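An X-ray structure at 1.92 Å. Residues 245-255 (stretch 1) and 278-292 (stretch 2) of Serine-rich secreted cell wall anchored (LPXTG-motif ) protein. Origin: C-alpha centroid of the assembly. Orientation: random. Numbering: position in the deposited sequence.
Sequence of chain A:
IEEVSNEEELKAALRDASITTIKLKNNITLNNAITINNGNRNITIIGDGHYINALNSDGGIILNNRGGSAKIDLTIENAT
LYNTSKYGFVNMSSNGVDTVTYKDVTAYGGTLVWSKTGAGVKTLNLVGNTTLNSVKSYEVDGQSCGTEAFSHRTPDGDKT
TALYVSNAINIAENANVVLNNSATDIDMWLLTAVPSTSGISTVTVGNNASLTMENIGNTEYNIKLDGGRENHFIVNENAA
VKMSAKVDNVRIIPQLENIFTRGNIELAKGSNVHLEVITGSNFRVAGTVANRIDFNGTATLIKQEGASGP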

# COMPACT_ATOMS: atom_id res chain seq x y z
N ALA A 245 12.34 5.03 -11.03
CA ALA A 245 11.37 6.12 -11.03
C ALA A 245 12.00 7.31 -11.73
O ALA A 245 13.21 7.32 -11.93
CB ALA A 245 10.95 6.49 -9.62
N LYS A 246 11.21 8.31 -12.11
CA LYS A 246 11.78 9.47 -12.81
C LYS A 246 12.66 10.30 -11.88
O LYS A 246 13.75 10.73 -12.27
CB LYS A 246 10.69 10.35 -13.41
CG LYS A 246 9.82 9.66 -14.46
CD LYS A 246 8.70 10.60 -14.92
CE LYS A 246 7.80 9.94 -15.94
NZ LYS A 246 6.61 10.79 -16.25
N VAL A 247 12.20 10.54 -10.65
CA VAL A 247 12.88 11.50 -9.78
C VAL A 247 13.69 10.84 -8.67
O VAL A 247 14.91 10.86 -8.71
CB VAL A 247 11.89 12.49 -9.15
CG1 VAL A 247 12.65 13.60 -8.45
CG2 VAL A 247 10.98 13.09 -10.24
N ASP A 248 13.02 10.24 -7.68
CA ASP A 248 13.72 9.59 -6.56
C ASP A 248 13.19 8.18 -6.34
O ASP A 248 12.03 7.91 -6.62
CB ASP A 248 13.57 10.38 -5.24
CG ASP A 248 13.87 11.87 -5.38
OD1 ASP A 248 14.91 12.25 -5.97
OD2 ASP A 248 13.09 12.67 -4.82
N ASN A 249 14.02 7.27 -5.84
CA ASN A 249 13.48 5.95 -5.47
C ASN A 249 12.86 5.99 -4.07
O ASN A 249 11.75 5.50 -3.87
CB ASN A 249 14.54 4.87 -5.54
CG ASN A 249 15.19 4.78 -6.90
OD1 ASN A 249 16.39 5.00 -7.04
ND2 ASN A 249 14.39 4.48 -7.92
N VAL A 250 13.58 6.58 -3.12
CA VAL A 250 13.02 6.81 -1.78
C VAL A 250 13.18 8.27 -1.43
O VAL A 250 14.27 8.84 -1.52
CB VAL A 250 13.69 5.96 -0.68
CG1 VAL A 250 13.01 6.22 0.69
CG2 VAL A 250 13.64 4.48 -1.04
N ARG A 251 12.07 8.89 -1.02
CA ARG A 251 12.09 10.30 -0.69
C ARG A 251 11.69 10.55 0.76
O ARG A 251 10.60 10.16 1.17
CB ARG A 251 11.15 11.05 -1.62
CG ARG A 251 10.98 12.53 -1.34
CD ARG A 251 10.91 13.15 -2.72
NE ARG A 251 10.51 14.54 -2.75
CZ ARG A 251 10.92 15.41 -3.65
NH1 ARG A 251 11.80 15.05 -4.59
NH2 ARG A 251 10.48 16.66 -3.60
N ILE A 252 12.58 11.18 1.52
CA ILE A 252 12.27 11.57 2.88
C ILE A 252 12.50 13.07 3.03
O ILE A 252 13.60 13.51 3.36
CB ILE A 252 13.12 10.82 3.90
CG1 ILE A 252 13.12 9.32 3.56
CG2 ILE A 252 12.58 11.08 5.32
CD1 ILE A 252 13.98 8.49 4.48
N ILE A 253 11.45 13.83 2.78
CA ILE A 253 11.48 15.28 2.87
C ILE A 253 10.22 15.73 3.61
O ILE A 253 9.11 15.39 3.19
CB ILE A 253 11.54 15.95 1.46
CG1 ILE A 253 12.87 15.61 0.76
CG2 ILE A 253 11.39 17.46 1.56
CD1 ILE A 253 12.98 16.20 -0.68
N PRO A 254 10.38 16.45 4.73
CA PRO A 254 9.19 16.82 5.52
C PRO A 254 8.18 17.65 4.71
O PRO A 254 8.58 18.47 3.88
CB PRO A 254 9.78 17.63 6.67
CG PRO A 254 11.22 17.14 6.80
CD PRO A 254 11.64 16.84 5.38
N GLN A 255 6.90 17.40 4.95
CA GLN A 255 5.81 18.09 4.24
C GLN A 255 5.71 19.57 4.64
O GLN A 255 5.20 20.39 3.87
CB GLN A 255 4.48 17.38 4.52
CG GLN A 255 4.33 16.07 3.77
CD GLN A 255 3.92 16.28 2.32
OE1 GLN A 255 4.77 16.40 1.43
NE2 GLN A 255 2.60 16.27 2.07
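Stretch 2 (278-292) ITGSNFRVAGTVANR

Stretch 2 runs alongside stretch 1 in the same direction, as the next parallel strand, with V250 paired to F283, R251 to R284 and I252 to V285 at CA–CA distances of 4.8 to 4.9 Å. In stretch 2, loop and turn segments flank a short strand, 283-285, and a second strand begins at V289.

Parallel pairing sends the hydrogen bonds of one residue to two neighbours of its partner. V250 shows the pattern: its N donates to N282 O (2.9 Å), and its O accepts from R284 N (2.8 Å). The ladder continues with I252 N to R284 O (2.8 Å) and ends with A286 N to I252 O (3.2 Å). R284 thus has both backbone groups satisfied by stretch 1, and V250 and I252 have theirs satisfied by stretch 2. N282 O also receives a weak bond from N249 N (3.1 Å).

Ahead of the ladder, before and at the corner the chain turns at N249 and V250, backbone and side chain share the bonding. K246 O accepts two amides, I278 N and T279 N, both at 2.9 Å. D248 divides its carboxylate: OD1 accepts from S281 N (2.8 Å), while OD2 forms a salt bridge with R251 NH1 (2.7 Å), so a buried acid has its charge answered. Two asparagines meet next: N282 ND2 donates to N249 OD1 at 2.9 Å, an amide offering both donor and acceptor in a buried place. G280 fits because a CB would point toward stretch 1 and lie 2.2 Å from D248 OD1 and 2.3 Å from V247 O.

Side chains alternate across the sheet. V250, I252, F283 and V285 share one face, where V250 CB meets the edge of the phenyl ring at F283 CD1 (3.8 Å) and I252 CB packs on V285 CG2 (4.1 Å). Beta-branched residues suit such extended backbone. R251 and R284 occupy the other face; the aliphatic part of R284 covers its neighbours, with CB 3.4 Å from D248 CG and CG 3.9 Å from I253 CD1.

Past the ladder the contact becomes mostly apolar. I253 CG1 lies 4.0 Å from A286 CB, and P254, which lacks an amide hydrogen to donate, sets its CD 3.1 Å from A286 O. G287 has a conformation in which a CB would jam against the preceding carbonyl. G287 O accepts from V289 N (2.8 Å), and V289 points back toward stretch 1, placing CG1 3.9 Å from I252 CG2 and CG2 3.7 Å from P254 CD.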

# COMPACT_ATOMS: atom_id res chain seq x y z
N ILE A 278 16.12 9.27 -12.98
CA ILE A 278 16.53 10.11 -14.09
C ILE A 278 17.03 11.47 -13.60
O ILE A 278 18.17 11.84 -13.87
CB ILE A 278 15.39 10.33 -15.11
CG1 ILE A 278 14.84 8.99 -15.59
CG2 ILE A 278 15.87 11.15 -16.30
CD1 ILE A 278 13.73 9.12 -16.63
N THR A 279 16.20 12.21 -12.86
CA THR A 279 16.54 13.60 -12.54
C THR A 279 16.82 13.88 -11.07
O THR A 279 17.35 14.95 -10.74
CB THR A 279 15.42 14.58 -12.99
OG1 THR A 279 14.19 14.26 -12.32
CG2 THR A 279 15.19 14.51 -14.51
N GLY A 280 16.51 12.95 -10.17
CA GLY A 280 16.72 13.21 -8.75
C GLY A 280 17.82 12.38 -8.11
O GLY A 280 18.91 12.25 -8.66
N SER A 281 17.54 11.81 -6.94
CA SER A 281 18.53 11.02 -6.22
C SER A 281 17.87 9.70 -5.88
O SER A 281 16.67 9.66 -5.63
CB SER A 281 18.99 11.72 -4.94
OG SER A 281 19.37 13.06 -5.18
N ASN A 282 18.63 8.62 -5.87
CA ASN A 282 18.05 7.32 -5.52
C ASN A 282 17.48 7.35 -4.09
O ASN A 282 16.33 6.96 -3.87
CB ASN A 282 19.10 6.22 -5.66
CG ASN A 282 19.73 6.21 -7.04
OD1 ASN A 282 20.81 6.76 -7.25
ND2 ASN A 282 19.05 5.61 -8.00
N PHE A 283 18.28 7.81 -3.14
CA PHE A 283 17.78 8.06 -1.78
C PHE A 283 17.82 9.57 -1.58
O PHE A 283 18.90 10.16 -1.50
CB PHE A 283 18.63 7.34 -0.70
CG PHE A 283 18.59 5.83 -0.77
CD1 PHE A 283 17.41 5.15 -1.03
CD2 PHE A 283 19.75 5.09 -0.55
CE1 PHE A 283 17.39 3.76 -1.06
CE2 PHE A 283 19.73 3.70 -0.58
CZ PHE A 283 18.56 3.04 -0.84
N ARG A 284 16.66 10.20 -1.56
CA ARG A 284 16.59 11.66 -1.48
C ARG A 284 16.14 12.05 -0.09
O ARG A 284 14.99 11.82 0.28
CB ARG A 284 15.62 12.22 -2.51
CG ARG A 284 15.41 13.74 -2.44
CD ARG A 284 16.68 14.53 -2.76
NE ARG A 284 16.45 15.97 -2.69
CZ ARG A 284 17.34 16.87 -2.27
NH1 ARG A 284 18.56 16.50 -1.89
NH2 ARG A 284 17.01 18.16 -2.25
N VAL A 285 17.05 12.63 0.69
CA VAL A 285 16.71 13.06 2.04
C VAL A 285 17.11 14.51 2.23
O VAL A 285 18.26 14.87 2.00
CB VAL A 285 17.37 12.18 3.11
CG1 VAL A 285 16.92 12.62 4.50
CG2 VAL A 285 17.04 10.70 2.88
N ALA A 286 16.17 15.36 2.64
CA ALA A 286 16.49 16.78 2.78
C ALA A 286 15.60 17.41 3.84
O ALA A 286 14.55 16.85 4.19
CB ALA A 286 16.32 17.50 1.43
N GLY A 287 16.02 18.55 4.38
CA GLY A 287 15.28 19.20 5.45
C GLY A 287 15.69 18.66 6.81
O GLY A 287 16.72 18.00 6.94
N THR A 288 14.87 18.93 7.83
CA THR A 288 15.23 18.54 9.19
C THR A 288 14.88 17.09 9.50
O THR A 288 13.97 16.80 10.28
CB THR A 288 14.56 19.46 10.23
OG1 THR A 288 13.18 19.62 9.89
CG2 THR A 288 15.22 20.82 10.21
N VAL A 289 15.65 16.20 8.86
CA VAL A 289 15.58 14.76 9.05
C VAL A 289 16.95 14.30 9.55
O VAL A 289 17.96 14.57 8.91
CB VAL A 289 15.24 14.01 7.72
CG1 VAL A 289 15.05 12.49 7.95
CG2 VAL A 289 14.02 14.60 7.05
N ALA A 290 16.99 13.61 10.69
CA ALA A 290 18.24 12.96 11.11
C ALA A 290 18.24 11.61 10.42
O ALA A 290 17.40 10.76 10.73
CB ALA A 290 18.33 12.80 12.63
N ASN A 291 19.16 11.42 9.48
CA ASN A 291 19.09 10.26 8.61
C ASN A 291 20.33 9.38 8.71
O ASN A 291 21.43 9.86 8.94
CB ASN A 291 18.91 10.71 7.16
CG ASN A 291 18.37 9.59 6.28
OD1 ASN A 291 17.23 9.18 6.43
ND2 ASN A 291 19.18 9.10 5.35
N ARG A 292 20.13 8.09 8.54
CA ARG A 292 21.25 7.18 8.48
C ARG A 292 20.94 6.08 7.48
O ARG A 292 19.85 5.49 7.50
CB ARG A 292 21.56 6.58 9.85
CG ARG A 292 22.64 5.52 9.81
CD ARG A 292 22.98 4.99 11.20
NE ARG A 292 23.90 3.86 11.14
CZ ARG A 292 24.91 3.65 11.98
NH1 ARG A 292 25.14 4.49 12.99
NH2 ARG A 292 25.68 2.58 11.84